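Local structure of peptidase M16 domain protein (Alicyclobacillus acidocaldarius subsp. acidocaldarius DSM 446, 4XEA) at residues V116-K130 / V173-Y185. The protein is a putative M16-family (insulinase-like) metallopeptidase that binds a metal ion and probably hydrolyses peptide bonds. Sequence-based numbering, arbitrary orientation.
Sequences VQSIHLTDENVEKEK and VRAITKEQLLLCY. With NA (sodium ion), chain B.
V173 lies alongside K130, its CG1 4.1 Å from the lysine CG, while its side chain also packs on I133 and I137 of helix 123-141. R174 bends back so that the edge of its guanidinium meets the carboxylate of E127, the two planes 32° apart, in a salt bridge whose hydrogen bond, R174 NH1 to E127 OE1, is weak at 3.4 Å. The K130 ammonium sits above the guanidinium face toward its rim, a like-charge neighbour, but is spent on the backbone: extended beyond CG, the lysine chain brings NZ between R174 O at 2.6 Å and I176 O at 2.7 Å, above the carbonyl plane of the first and in the plane of the second. With an alanine at this position, R174 O and I176 O would probably lose their shared donor and the turn its tie to helix 123-141. T177 caps helix 178-188 in a capping box with Q180; T122 and N125 form another at the start of helix 123-141. K178 follows, bent at chi3 (78°), and its NZ forms a salt bridge with D123, 3.0 Å from OD2 and nearly as close to OD1, though the hydrogen bond to OD2 is weak. L181 CD1 meets V126 CG2 tip to tip, and its CB touches L121 CD1, which also rests against L182 CD2 at 3.6 Å. At Y185 the ring takes I119 CB over its centre in a CH-pi contact, 4.0 Å from the centroid, and OH donates to V116 O at 2.7 Å, tying the end of helix 105-116 beside the loop where S118 O, with F115 and M67, binds sodium. Segments 123-130 and 178-185 run at 94° to each other, and loop 117-122 supplies I119 and L121 to their apolar centre. E127 probably offsets the positive charge gathered at R174 and K130.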
ATOM      1  N   VAL A 116       0.826   1.266 -27.030  1.00 50.69           N
ATOM      2  CA  VAL A 116       2.244   1.511 -26.792  1.00 48.19           C
ATOM      3  C   VAL A 116       3.034   1.502 -28.121  1.00 49.90           C
ATOM      4  O   VAL A 116       4.074   2.167 -28.214  1.00 48.26           O
ATOM      5  CB  VAL A 116       2.781   0.492 -25.784  1.00 46.55           C
ATOM      6  CG1 VAL A 116       4.294   0.647 -25.556  1.00 47.25           C
ATOM      7  CG2 VAL A 116       1.998   0.644 -24.421  1.00 44.84           C
ATOM      8  N   GLN A 117       2.531   0.783 -29.137  1.00 51.99           N
ATOM      9  CA  GLN A 117       3.229   0.649 -30.437  1.00 53.66           C
ATOM     10  C   GLN A 117       2.841   1.690 -31.489  1.00 56.70           C
ATOM     11  O   GLN A 117       3.308   1.619 -32.629  1.00 57.58           O
ATOM     12  CB  GLN A 117       3.088  -0.786 -30.986  1.00 55.07           C
ATOM     13  CG  GLN A 117       3.929  -1.768 -30.185  1.00 53.69           C
ATOM     14  CD  GLN A 117       3.809  -3.207 -30.597  1.00 56.85           C
ATOM     15  OE1 GLN A 117       2.721  -3.724 -31.032  1.00 54.21           O
ATOM     16  NE2 GLN A 117       4.930  -3.905 -30.455  1.00 50.97           N
ATOM     17  N   SER A 118       1.985   2.650 -31.128  1.00 58.14           N
ATOM     18  CA  SER A 118       1.770   3.844 -31.965  1.00 59.67           C
ATOM     19  C   SER A 118       1.803   5.069 -31.095  1.00 58.38           C
ATOM     20  O   SER A 118       1.371   5.030 -29.944  1.00 56.53           O
ATOM     21  CB  SER A 118       0.417   3.804 -32.693  1.00 63.53           C
ATOM     22  OG  SER A 118       0.285   2.627 -33.441  1.00 66.07           O
ATOM     23  N   ILE A 119       2.292   6.177 -31.630  1.00 59.02           N
ATOM     24  CA  ILE A 119       2.271   7.425 -30.856  1.00 58.70           C
ATOM     25  C   ILE A 119       1.614   8.463 -31.708  1.00 61.91           C
ATOM     26  O   ILE A 119       1.764   8.430 -32.929  1.00 63.01           O
ATOM     27  CB  ILE A 119       3.660   7.926 -30.458  1.00 56.57           C
ATOM     28  CG1 ILE A 119       3.501   8.971 -29.351  1.00 56.72           C
ATOM     29  CG2 ILE A 119       4.409   8.477 -31.671  1.00 58.13           C
ATOM     30  CD1 ILE A 119       4.739   9.345 -28.621  1.00 56.78           C
ATOM     31  N   HIS A 120       0.885   9.379 -31.072  1.00 62.97           N
ATOM     32  CA  HIS A 120       0.126  10.388 -31.798  1.00 66.45           C
ATOM     33  C   HIS A 120       0.473  11.779 -31.270  1.00 65.99           C
ATOM     34  O   HIS A 120      -0.184  12.314 -30.384  1.00 67.04           O
ATOM     35  CB  HIS A 120      -1.388  10.071 -31.735  1.00 69.09           C
ATOM     36  CG  HIS A 120      -1.745   8.735 -32.331  1.00 69.80           C
ATOM     37  ND1 HIS A 120      -2.071   8.571 -33.665  1.00 74.13           N
ATOM     38  CD2 HIS A 120      -1.799   7.498 -31.777  1.00 66.65           C
ATOM     39  CE1 HIS A 120      -2.321   7.293 -33.899  1.00 74.19           C
ATOM     40  NE2 HIS A 120      -2.148   6.618 -32.774  1.00 67.71           N
ATOM     41  N   LEU A 121       1.520  12.352 -31.839  1.00 64.73           N
ATOM     42  CA  LEU A 121       2.000  13.666 -31.453  1.00 64.41           C
ATOM     43  C   LEU A 121       1.691  14.703 -32.508  1.00 67.68           C
ATOM     44  O   LEU A 121       1.821  14.442 -33.698  1.00 69.34           O
ATOM     45  CB  LEU A 121       3.519  13.625 -31.284  1.00 61.04           C
ATOM     46  CG  LEU A 121       4.070  12.678 -30.226  1.00 57.80           C
ATOM     47  CD1 LEU A 121       5.568  12.832 -30.179  1.00 57.19           C
ATOM     48  CD2 LEU A 121       3.432  12.981 -28.881  1.00 56.27           C
ATOM     49  N   THR A 122       1.307  15.894 -32.058  1.00 69.33           N
ATOM     50  CA  THR A 122       1.085  17.046 -32.934  1.00 72.16           C
ATOM     51  C   THR A 122       1.800  18.224 -32.293  1.00 70.83           C
ATOM     52  O   THR A 122       2.061  18.203 -31.070  1.00 68.33           O
ATOM     53  CB  THR A 122      -0.416  17.413 -33.065  1.00 76.41           C
ATOM     54  OG1 THR A 122      -0.879  17.981 -31.833  1.00 76.58           O
ATOM     55  CG2 THR A 122      -1.275  16.185 -33.440  1.00 77.37           C
ATOM     56  N   ASP A 123       2.130  19.241 -33.082  1.00 92.73           N
ATOM     57  CA  ASP A 123       2.791  20.411 -32.518  1.00 91.89           C
ATOM     58  C   ASP A 123       1.924  20.981 -31.410  1.00 92.94           C
ATOM     59  O   ASP A 123       2.434  21.317 -30.339  1.00 90.39           O
ATOM     60  CB  ASP A 123       3.096  21.473 -33.570  1.00 97.35           C
ATOM     61  CG  ASP A 123       4.150  21.027 -34.558  1.00 97.08           C
ATOM     62  OD1 ASP A 123       5.270  20.695 -34.120  1.00 93.71           O
ATOM     63  OD2 ASP A 123       3.852  21.013 -35.777  1.00102.68           O
ATOM     64  N   GLU A 124       0.615  21.029 -31.653  1.00 97.72           N
ATOM     65  CA  GLU A 124      -0.353  21.513 -30.680  1.00102.02           C
ATOM     66  C   GLU A 124      -0.260  20.741 -29.360  1.00 96.36           C
ATOM     67  O   GLU A 124       0.009  21.343 -28.324  1.00 95.46           O
ATOM     68  CB  GLU A 124      -1.777  21.457 -31.272  1.00111.35           C
ATOM     69  CG  GLU A 124      -2.895  21.924 -30.337  1.00120.04           C
ATOM     70  CD  GLU A 124      -3.843  20.804 -29.913  1.00122.81           C
ATOM     71  OE1 GLU A 124      -4.921  20.703 -30.535  1.00133.99           O
ATOM     72  OE2 GLU A 124      -3.525  20.047 -28.962  1.00117.59           O
ATOM     73  N   ASN A 125      -0.432  19.418 -29.400  1.00 92.90           N
ATOM     74  CA  ASN A 125      -0.534  18.625 -28.168  1.00 89.69           C
ATOM     75  C   ASN A 125       0.787  18.432 -27.444  1.00 82.59           C
ATOM     76  O   ASN A 125       0.806  18.095 -26.257  1.00 81.44           O
ATOM     77  CB  ASN A 125      -1.270  17.291 -28.405  1.00 91.88           C
ATOM     78  CG  ASN A 125      -0.409  16.212 -29.050  1.00 85.74           C
ATOM     79  OD1 ASN A 125       0.804  16.348 -29.189  1.00 77.73           O
ATOM     80  ND2 ASN A 125      -1.057  15.118 -29.449  1.00 87.33           N
ATOM     81  N   VAL A 126       1.888  18.628 -28.169  1.00 79.42           N
ATOM     82  CA  VAL A 126       3.202  18.741 -27.554  1.00 74.45           C
ATOM     83  C   VAL A 126       3.270  20.048 -26.771  1.00 76.35           C
ATOM     84  O   VAL A 126       3.769  20.083 -25.652  1.00 73.90           O
ATOM     85  CB  VAL A 126       4.354  18.668 -28.602  1.00 73.37           C
ATOM     86  CG1 VAL A 126       5.675  19.183 -28.021  1.00 70.23           C
ATOM     87  CG2 VAL A 126       4.512  17.246 -29.106  1.00 72.75           C
ATOM     88  N   GLU A 127       2.757  21.126 -27.345  1.00 82.08           N
ATOM     89  CA  GLU A 127       2.690  22.382 -26.591  1.00 87.24           C
ATOM     90  C   GLU A 127       1.815  22.264 -25.323  1.00 88.86           C
ATOM     91  O   GLU A 127       2.274  22.581 -24.214  1.00 88.56           O
ATOM     92  CB  GLU A 127       2.228  23.547 -27.465  1.00 95.78           C
ATOM     93  CG  GLU A 127       2.513  24.917 -26.856  1.00103.58           C
ATOM     94  CD  GLU A 127       3.949  25.047 -26.388  1.00100.31           C
ATOM     95  OE1 GLU A 127       4.765  25.582 -27.158  1.00104.86           O
ATOM     96  OE2 GLU A 127       4.272  24.595 -25.268  1.00 95.41           O
ATOM     97  N   LYS A 128       0.603  21.737 -25.469  1.00 91.91           N
ATOM     98  CA  LYS A 128      -0.306  21.574 -24.326  1.00 95.77           C
ATOM     99  C   LYS A 128       0.349  20.804 -23.183  1.00 89.05           C
ATOM    100  O   LYS A 128       0.265  21.209 -22.016  1.00 90.24           O
ATOM    101  CB  LYS A 128      -1.596  20.862 -24.746  1.00101.45           C
ATOM    102  CG  LYS A 128      -2.587  20.683 -23.593  1.00108.56           C
ATOM    103  CD  LYS A 128      -3.899  20.135 -24.055  1.00116.86           C
ATOM    104  CE  LYS A 128      -4.832  19.910 -22.880  1.00124.70           C
ATOM    105  NZ  LYS A 128      -6.050  19.200 -23.319  1.00132.07           N
ATOM    106  N   GLU A 129       1.026  19.706 -23.522  1.00 82.01           N
ATOM    107  CA  GLU A 129       1.516  18.812 -22.510  1.00 78.00           C
ATOM    108  C   GLU A 129       2.728  19.427 -21.798  1.00 75.06           C
ATOM    109  O   GLU A 129       3.031  19.030 -20.684  1.00 73.67           O
ATOM    110  CB  GLU A 129       1.859  17.436 -23.113  1.00 74.64           C
ATOM    111  CG  GLU A 129       1.955  16.295 -22.097  1.00 72.76           C
ATOM    112  CD  GLU A 129       0.608  15.893 -21.525  1.00 77.72           C
ATOM    113  OE1 GLU A 129       0.563  15.454 -20.363  1.00 75.89           O
ATOM    114  OE2 GLU A 129      -0.412  16.017 -22.235  1.00 80.84           O
ATOM    115  N   LYS A 130       3.415  20.385 -22.427  1.00 75.68           N
ATOM    116  CA  LYS A 130       4.573  21.051 -21.783  1.00 74.57           C
ATOM    117  C   LYS A 130       4.122  21.853 -20.555  1.00 79.39           C
ATOM    118  O   LYS A 130       4.789  21.843 -19.516  1.00 78.24           O
ATOM    119  CB  LYS A 130       5.298  21.998 -22.750  1.00 76.31           C
ATOM    120  CG  LYS A 130       6.346  21.361 -23.657  1.00 72.09           C
ATOM    121  CD  LYS A 130       6.897  22.401 -24.632  1.00 76.03           C
ATOM    122  CE  LYS A 130       7.795  21.787 -25.699  1.00 73.48           C
ATOM    123  NZ  LYS A 130       8.778  22.772 -26.230  1.00 76.28           N
ATOM    124  N   VAL A 173      12.127  20.808 -20.222  1.00 59.78           N
ATOM    125  CA  VAL A 173      10.849  20.368 -20.775  1.00 61.08           C
ATOM    126  C   VAL A 173      10.407  21.356 -21.872  1.00 64.31           C
ATOM    127  O   VAL A 173       9.965  20.959 -22.953  1.00 63.74           O
ATOM    128  CB  VAL A 173       9.784  20.209 -19.680  1.00 62.17           C
ATOM    129  CG1 VAL A 173       8.382  20.236 -20.280  1.00 64.18           C
ATOM    130  CG2 VAL A 173      10.008  18.922 -18.909  1.00 59.33           C
ATOM    131  N   ARG A 174      10.605  22.638 -21.604  1.00 66.91           N
ATOM    132  CA  ARG A 174      10.290  23.681 -22.569  1.00 70.77           C
ATOM    133  C   ARG A 174      11.110  23.584 -23.863  1.00 69.57           C
ATOM    134  O   ARG A 174      10.615  23.974 -24.927  1.00 71.42           O
ATOM    135  CB  ARG A 174      10.444  25.059 -21.897  1.00 73.48           C
ATOM    136  CG  ARG A 174      10.996  26.189 -22.772  1.00 80.11           C
ATOM    137  CD  ARG A 174       9.925  27.166 -23.250  1.00 88.01           C
ATOM    138  NE  ARG A 174       9.455  26.914 -24.622  1.00 93.09           N
ATOM    139  CZ  ARG A 174       8.181  26.720 -24.988  1.00 96.55           C
ATOM    140  NH1 ARG A 174       7.898  26.517 -26.272  1.00 98.25           N
ATOM    141  NH2 ARG A 174       7.186  26.718 -24.097  1.00 97.41           N
ATOM    142  N   ALA A 175      12.338  23.065 -23.803  1.00 66.97           N
ATOM    143  CA  ALA A 175      13.150  22.961 -25.024  1.00 65.69           C
ATOM    144  C   ALA A 175      12.843  21.693 -25.835  1.00 63.56           C
ATOM    145  O   ALA A 175      13.274  21.578 -26.980  1.00 63.41           O
ATOM    146  CB  ALA A 175      14.642  23.041 -24.704  1.00 64.74           C
ATOM    147  N   ILE A 176      12.120  20.735 -25.252  1.00 61.29           N
ATOM    148  CA  ILE A 176      11.798  19.485 -25.964  1.00 59.10           C
ATOM    149  C   ILE A 176      11.012  19.809 -27.247  1.00 61.00           C
ATOM    150  O   ILE A 176      10.122  20.651 -27.225  1.00 61.89           O
ATOM    151  CB  ILE A 176      11.004  18.489 -25.049  1.00 58.16           C
ATOM    152  CG1 ILE A 176      11.898  17.950 -23.929  1.00 54.69           C
ATOM    153  CG2 ILE A 176      10.462  17.309 -25.842  1.00 58.14           C
ATOM    154  CD1 ILE A 176      11.190  17.045 -22.927  1.00 53.07           C
ATOM    155  N   THR A 177      11.370  19.176 -28.365  1.00 59.71           N
ATOM    156  CA  THR A 177      10.669  19.372 -29.633  1.00 61.95           C
ATOM    157  C   THR A 177       9.995  18.070 -30.063  1.00 60.76           C
ATOM    158  O   THR A 177      10.417  16.973 -29.684  1.00 58.34           O
ATOM    159  CB  THR A 177      11.637  19.793 -30.749  1.00 62.96           C
ATOM    160  OG1 THR A 177      12.457  18.671 -31.090  1.00 61.59           O
ATOM    161  CG2 THR A 177      12.532  20.962 -30.308  1.00 63.30           C
ATOM    162  N   LYS A 178       8.970  18.184 -30.889  1.00 62.62           N
ATOM    163  CA  LYS A 178       8.267  17.018 -31.420  1.00 62.73           C
ATOM    164  C   LYS A 178       9.246  16.057 -32.113  1.00 61.51           C
ATOM    165  O   LYS A 178       9.117  14.843 -31.999  1.00 61.01           O
ATOM    166  CB  LYS A 178       7.160  17.451 -32.394  1.00 65.45           C
ATOM    167  CG  LYS A 178       6.355  16.289 -32.964  1.00 65.96           C
ATOM    168  CD  LYS A 178       5.218  16.757 -33.883  1.00 69.34           C
ATOM    169  CE  LYS A 178       5.724  17.162 -35.256  1.00 71.30           C
ATOM    170  NZ  LYS A 178       4.819  18.158 -35.831  1.00 77.18           N
ATOM    171  N   GLU A 179      10.223  16.622 -32.805  1.00 62.56           N
ATOM    172  CA  GLU A 179      11.245  15.870 -33.543  1.00 62.42           C
ATOM    173  C   GLU A 179      12.063  14.975 -32.611  1.00 59.23           C
ATOM    174  O   GLU A 179      12.305  13.783 -32.870  1.00 59.57           O
ATOM    175  CB  GLU A 179      12.189  16.888 -34.222  1.00 64.36           C
ATOM    176  CG  GLU A 179      11.620  17.615 -35.437  1.00 71.10           C
ATOM    177  CD  GLU A 179      10.466  18.626 -35.152  1.00 77.27           C
ATOM    178  OE1 GLU A 179      10.474  19.337 -34.115  1.00 77.79           O
ATOM    179  OE2 GLU A 179       9.544  18.715 -36.002  1.00 82.32           O
ATOM    180  N   GLN A 180      12.497  15.559 -31.509  1.00 57.03           N
ATOM    181  CA  GLN A 180      13.200  14.809 -30.469  1.00 53.30           C
ATOM    182  C   GLN A 180      12.356  13.711 -29.860  1.00 51.28           C
ATOM    183  O   GLN A 180      12.824  12.595 -29.669  1.00 49.09           O
ATOM    184  CB  GLN A 180      13.633  15.754 -29.378  1.00 52.89           C
ATOM    185  CG  GLN A 180      14.761  16.651 -29.818  1.00 55.42           C
ATOM    186  CD  GLN A 180      15.035  17.751 -28.817  1.00 56.83           C
ATOM    187  OE1 GLN A 180      14.174  18.090 -28.004  1.00 55.05           O
ATOM    188  NE2 GLN A 180      16.222  18.340 -28.898  1.00 55.20           N
ATOM    189  N   LEU A 181      11.105  14.026 -29.546  1.00 51.34           N
ATOM    190  CA  LEU A 181      10.224  13.033 -28.959  1.00 50.35           C
ATOM    191  C   LEU A 181      10.084  11.855 -29.913  1.00 49.95           C
ATOM    192  O   LEU A 181      10.104  10.699 -29.492  1.00 47.66           O
ATOM    193  CB  LEU A 181       8.840  13.632 -28.661  1.00 51.61           C
ATOM    194  CG  LEU A 181       8.682  14.551 -27.458  1.00 51.75           C
ATOM    195  CD1 LEU A 181       7.325  15.344 -27.509  1.00 51.63           C
ATOM    196  CD2 LEU A 181       8.814  13.746 -26.143  1.00 49.07           C
ATOM    197  N   LEU A 182       9.922  12.165 -31.198  1.00 52.07           N
ATOM    198  CA  LEU A 182       9.717  11.145 -32.213  1.00 53.73           C
ATOM    199  C   LEU A 182      10.989  10.306 -32.399  1.00 51.70           C
ATOM    200  O   LEU A 182      10.914   9.080 -32.560  1.00 51.41           O
ATOM    201  CB  LEU A 182       9.274  11.764 -33.552  1.00 56.82           C
ATOM    202  CG  LEU A 182       7.821  12.257 -33.651  1.00 61.08           C
ATOM    203  CD1 LEU A 182       7.470  12.626 -35.077  1.00 62.24           C
ATOM    204  CD2 LEU A 182       6.845  11.220 -33.120  1.00 62.94           C
ATOM    205  N   LEU A 183      12.140  10.955 -32.334  1.00 51.42           N
ATOM    206  CA  LEU A 183      13.417  10.243 -32.437  1.00 50.37           C
ATOM    207  C   LEU A 183      13.538   9.250 -31.283  1.00 48.27           C
ATOM    208  O   LEU A 183      13.818   8.071 -31.493  1.00 47.09           O
ATOM    209  CB  LEU A 183      14.578  11.214 -32.390  1.00 50.57           C
ATOM    210  CG  LEU A 183      15.926  10.517 -32.137  1.00 50.32           C
ATOM    211  CD1 LEU A 183      16.367   9.781 -33.419  1.00 48.87           C
ATOM    212  CD2 LEU A 183      16.937  11.529 -31.702  1.00 52.20           C
ATOM    213  N   CYS A 184      13.303   9.725 -30.057  1.00 47.68           N
ATOM    214  CA  CYS A 184      13.422   8.857 -28.897  1.00 45.90           C
ATOM    215  C   CYS A 184      12.407   7.750 -28.939  1.00 45.43           C
ATOM    216  O   CYS A 184      12.745   6.628 -28.612  1.00 43.83           O
ATOM    217  CB  CYS A 184      13.355   9.642 -27.589  1.00 45.38           C
ATOM    218  SG  CYS A 184      14.727  10.729 -27.445  1.00 47.89           S
ATOM    219  N   TYR A 185      11.187   8.033 -29.393  1.00 47.32           N
ATOM    220  CA  TYR A 185      10.172   6.993 -29.480  1.00 48.32           C
ATOM    221  C   TYR A 185      10.584   5.941 -30.524  1.00 49.79           C
ATOM    222  O   TYR A 185      10.482   4.744 -30.265  1.00 48.46           O
ATOM    223  CB  TYR A 185       8.779   7.564 -29.831  1.00 50.60           C
ATOM    224  CG  TYR A 185       7.729   6.497 -30.020  1.00 51.71           C
ATOM    225  CD1 TYR A 185       7.325   6.085 -31.300  1.00 55.11           C
ATOM    226  CD2 TYR A 185       7.132   5.895 -28.925  1.00 50.86           C
ATOM    227  CE1 TYR A 185       6.389   5.100 -31.456  1.00 58.09           C
ATOM    228  CE2 TYR A 185       6.208   4.912 -29.075  1.00 52.47           C
ATOM    229  CZ  TYR A 185       5.829   4.520 -30.324  1.00 54.62           C
ATOM    230  OH  TYR A 185       4.893   3.548 -30.437  1.00 56.06           O
TER
HETATM  231 NA    NA B 501       0.028   5.385 -28.075  1.00 49.58          NA
HETATM  232  O   HOH W   1      -0.019   7.908 -28.344  1.00 57.42           O
HETATM  233  O   HOH W   2      -2.093   5.358 -28.989  1.00 59.95           O